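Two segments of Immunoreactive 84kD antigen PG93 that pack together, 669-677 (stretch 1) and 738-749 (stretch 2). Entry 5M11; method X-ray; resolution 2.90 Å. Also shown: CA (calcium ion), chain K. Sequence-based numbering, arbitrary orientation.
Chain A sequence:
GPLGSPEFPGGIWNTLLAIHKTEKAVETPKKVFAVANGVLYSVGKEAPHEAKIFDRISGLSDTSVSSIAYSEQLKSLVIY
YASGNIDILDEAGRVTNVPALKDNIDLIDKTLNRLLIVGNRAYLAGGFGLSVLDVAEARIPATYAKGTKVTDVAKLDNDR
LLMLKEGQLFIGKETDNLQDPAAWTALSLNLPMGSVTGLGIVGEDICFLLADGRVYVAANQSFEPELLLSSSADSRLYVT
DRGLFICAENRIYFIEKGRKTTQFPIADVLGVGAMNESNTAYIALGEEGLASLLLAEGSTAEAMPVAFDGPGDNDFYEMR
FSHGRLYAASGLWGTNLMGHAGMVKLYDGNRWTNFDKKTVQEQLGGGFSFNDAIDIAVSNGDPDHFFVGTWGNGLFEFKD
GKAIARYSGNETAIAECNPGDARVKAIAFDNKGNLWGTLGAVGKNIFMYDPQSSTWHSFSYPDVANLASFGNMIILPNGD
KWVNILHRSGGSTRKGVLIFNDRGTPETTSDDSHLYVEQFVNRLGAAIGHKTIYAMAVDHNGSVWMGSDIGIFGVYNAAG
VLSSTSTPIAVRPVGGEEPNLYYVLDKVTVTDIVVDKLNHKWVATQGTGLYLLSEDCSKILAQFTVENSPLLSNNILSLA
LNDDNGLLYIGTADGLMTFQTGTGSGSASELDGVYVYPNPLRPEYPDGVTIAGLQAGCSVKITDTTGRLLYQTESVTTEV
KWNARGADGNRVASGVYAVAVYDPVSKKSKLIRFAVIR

Stretch 1, residues 669-677: SELDGVYVY
Stretch 2, residues 738-749: AVAVYDPVSKKS

A calcium ion, not a hydrogen bond, joins the two stretches: E670 chelates it through OE1 and OE2, both 2.4 Å from the calcium ion, and D743 OD2 adds a third ligand at 2.7 Å from the ion. The metal explains why two carboxylate oxygens, E670 OE1 and D743 OD2, lie just 3.0 Å apart. E670 (chi 61°, 160°, -74°) and D743 (80°, -47°; phi/psi -100/120) are both p at chi1.

No hydrogen bond crosses the interface, and CA spacings of 9.6 Å (E670 to S746), 7.7 Å (L671 to S749) and 8.6 Å (V676 to V739) fit the absence of backbone-to-backbone pairing. From E670/D743 to V676/V739 the contacts run antiparallel; the exception is L671, which also reaches K748 (CD1 to O, 4.0 Å) and S749. A type I turn, L671 (-106/-1) to V674 (V674 N to L671 O, 3.3 Å), leads into strand 675-677. Buried methyls, each CA-to-CB toward the other stretch, meet in van der Waals contact. From the turn, L671 (m, t) sets CD2 3.8 Å from V741 CG1 and V674 (t) sets CG1 4.1 Å from V741 CG2; from the strand, V676 (t; -112/137) sets CG2 4.1 Å from V739 CG2. V739 and V741 (-111/118), in strand 738-742, are both t.

Beyond, 744-746 adopt helical phi/psi and K747 67/24. D743 N bonds K748 O at 3.2 Å and K747 N bonds D743 O at 3.2 Å, closing the segment that D743 begins.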

# COMPACT_ATOMS: atom_id res chain seq x y z
N SER A 669 25.95 -20.99 0.90
CA SER A 669 26.18 -19.92 -0.08
C SER A 669 25.77 -18.52 0.44
O SER A 669 25.67 -17.58 -0.35
CB SER A 669 25.48 -20.24 -1.41
OG SER A 669 26.03 -21.39 -2.02
N GLU A 670 25.61 -18.37 1.78
CA GLU A 670 25.18 -17.12 2.41
C GLU A 670 26.19 -15.97 2.19
O GLU A 670 25.77 -14.82 2.03
CB GLU A 670 24.86 -17.32 3.91
CG GLU A 670 25.99 -17.80 4.80
CD GLU A 670 25.75 -17.51 6.27
OE1 GLU A 670 25.88 -16.33 6.68
OE2 GLU A 670 25.44 -18.46 7.02
N LEU A 671 27.50 -16.28 2.14
CA LEU A 671 28.50 -15.25 1.90
C LEU A 671 29.07 -15.33 0.49
O LEU A 671 29.88 -14.49 0.11
CB LEU A 671 29.63 -15.31 2.94
CG LEU A 671 29.30 -14.85 4.37
CD1 LEU A 671 30.53 -14.90 5.24
CD2 LEU A 671 28.72 -13.43 4.40
N ASP A 672 28.60 -16.31 -0.31
CA ASP A 672 29.04 -16.51 -1.69
C ASP A 672 28.66 -15.33 -2.60
O ASP A 672 29.18 -15.23 -3.72
CB ASP A 672 28.44 -17.81 -2.26
CG ASP A 672 29.09 -19.12 -1.82
OD1 ASP A 672 28.76 -20.17 -2.42
OD2 ASP A 672 29.88 -19.10 -0.84
N GLY A 673 27.80 -14.44 -2.10
CA GLY A 673 27.35 -13.27 -2.85
C GLY A 673 27.97 -11.93 -2.49
O GLY A 673 27.47 -10.90 -2.94
N VAL A 674 29.06 -11.91 -1.71
CA VAL A 674 29.67 -10.62 -1.33
C VAL A 674 30.43 -10.04 -2.56
O VAL A 674 31.01 -10.81 -3.33
CB VAL A 674 30.56 -10.71 -0.05
CG1 VAL A 674 31.14 -9.35 0.34
CG2 VAL A 674 29.78 -11.29 1.13
N TYR A 675 30.37 -8.70 -2.76
CA TYR A 675 31.04 -8.00 -3.86
C TYR A 675 31.27 -6.49 -3.56
O TYR A 675 30.56 -5.91 -2.76
CB TYR A 675 30.26 -8.17 -5.18
CG TYR A 675 28.90 -7.53 -5.20
CD1 TYR A 675 28.66 -6.39 -5.95
CD2 TYR A 675 27.82 -8.12 -4.55
CE1 TYR A 675 27.39 -5.82 -6.03
CE2 TYR A 675 26.53 -7.58 -4.64
CZ TYR A 675 26.33 -6.42 -5.36
OH TYR A 675 25.07 -5.85 -5.40
N VAL A 676 32.28 -5.89 -4.21
CA VAL A 676 32.62 -4.46 -4.07
C VAL A 676 32.32 -3.77 -5.37
O VAL A 676 32.68 -4.27 -6.43
CB VAL A 676 34.09 -4.15 -3.66
CG1 VAL A 676 34.20 -2.80 -2.98
CG2 VAL A 676 34.71 -5.24 -2.79
N TYR A 677 31.72 -2.58 -5.29
CA TYR A 677 31.45 -1.76 -6.44
C TYR A 677 31.62 -0.30 -6.04
O TYR A 677 31.12 0.12 -5.00
CB TYR A 677 30.08 -2.05 -7.09
CG TYR A 677 28.87 -1.63 -6.29
CD1 TYR A 677 28.25 -0.41 -6.51
CD2 TYR A 677 28.31 -2.48 -5.34
CE1 TYR A 677 27.11 -0.03 -5.79
CE2 TYR A 677 27.19 -2.11 -4.60
CZ TYR A 677 26.58 -0.88 -4.83
OH TYR A 677 25.48 -0.52 -4.09
N ALA A 738 41.67 -5.53 0.42
CA ALA A 738 40.92 -6.74 0.69
C ALA A 738 39.87 -6.53 1.75
O ALA A 738 40.08 -5.81 2.72
CB ALA A 738 41.85 -7.86 1.12
N VAL A 739 38.74 -7.20 1.54
CA VAL A 739 37.57 -7.20 2.40
C VAL A 739 37.42 -8.61 2.98
O VAL A 739 37.18 -9.58 2.24
CB VAL A 739 36.33 -6.75 1.58
CG1 VAL A 739 35.09 -6.65 2.46
CG2 VAL A 739 36.59 -5.42 0.88
N ALA A 740 37.64 -8.72 4.30
CA ALA A 740 37.50 -9.97 5.03
C ALA A 740 36.18 -9.95 5.76
O ALA A 740 35.94 -9.07 6.60
CB ALA A 740 38.65 -10.17 5.98
N VAL A 741 35.28 -10.87 5.37
CA VAL A 741 33.94 -10.99 5.94
C VAL A 741 33.85 -12.27 6.76
O VAL A 741 33.99 -13.35 6.21
CB VAL A 741 32.81 -10.93 4.87
CG1 VAL A 741 31.44 -10.99 5.53
CG2 VAL A 741 32.93 -9.69 3.99
N TYR A 742 33.59 -12.13 8.05
CA TYR A 742 33.43 -13.28 8.93
C TYR A 742 32.08 -13.22 9.64
O TYR A 742 31.76 -12.22 10.29
CB TYR A 742 34.57 -13.36 9.95
CG TYR A 742 34.41 -14.48 10.96
CD1 TYR A 742 34.68 -15.81 10.61
CD2 TYR A 742 34.00 -14.22 12.26
CE1 TYR A 742 34.54 -16.84 11.53
CE2 TYR A 742 33.85 -15.25 13.19
CZ TYR A 742 34.12 -16.56 12.82
OH TYR A 742 33.98 -17.57 13.74
N ASP A 743 31.30 -14.31 9.54
CA ASP A 743 30.04 -14.37 10.28
C ASP A 743 30.29 -15.21 11.54
O ASP A 743 30.77 -16.35 11.44
CB ASP A 743 28.84 -14.84 9.42
CG ASP A 743 28.65 -16.33 9.16
OD1 ASP A 743 29.64 -17.00 8.80
OD2 ASP A 743 27.50 -16.79 9.21
N PRO A 744 30.08 -14.62 12.75
CA PRO A 744 30.37 -15.38 13.99
C PRO A 744 29.49 -16.62 14.18
O PRO A 744 29.95 -17.60 14.77
CB PRO A 744 30.13 -14.35 15.11
CG PRO A 744 29.37 -13.24 14.49
CD PRO A 744 29.57 -13.26 13.02
N VAL A 745 28.25 -16.58 13.63
CA VAL A 745 27.20 -17.60 13.68
C VAL A 745 27.57 -18.93 12.96
O VAL A 745 27.40 -20.00 13.57
CB VAL A 745 25.85 -17.05 13.15
CG1 VAL A 745 25.03 -16.47 14.29
CG2 VAL A 745 26.06 -16.02 12.04
N SER A 746 28.05 -18.88 11.69
CA SER A 746 28.41 -20.08 10.90
C SER A 746 29.90 -20.46 11.04
O SER A 746 30.27 -21.59 10.69
CB SER A 746 28.07 -19.88 9.43
OG SER A 746 28.89 -20.64 8.54
N LYS A 747 30.74 -19.52 11.54
CA LYS A 747 32.20 -19.65 11.72
C LYS A 747 32.91 -19.73 10.34
O LYS A 747 34.04 -20.22 10.25
CB LYS A 747 32.59 -20.83 12.64
CG LYS A 747 32.43 -20.55 14.13
CD LYS A 747 33.25 -21.56 14.95
CE LYS A 747 33.23 -21.32 16.44
NZ LYS A 747 34.23 -22.16 17.15
N LYS A 748 32.26 -19.19 9.29
CA LYS A 748 32.77 -19.14 7.92
C LYS A 748 33.23 -17.71 7.55
O LYS A 748 32.68 -16.72 8.05
CB LYS A 748 31.72 -19.65 6.91
CG LYS A 748 32.33 -20.25 5.63
CD LYS A 748 32.43 -21.79 5.67
CE LYS A 748 33.82 -22.30 5.97
NZ LYS A 748 33.86 -23.79 5.97
N SER A 749 34.23 -17.63 6.67
CA SER A 749 34.82 -16.38 6.20
C SER A 749 34.72 -16.22 4.67
O SER A 749 34.50 -17.20 3.95
CB SER A 749 36.28 -16.30 6.63
OG SER A 749 36.46 -16.64 8.00
CA CA K . 24.87 -16.90 8.77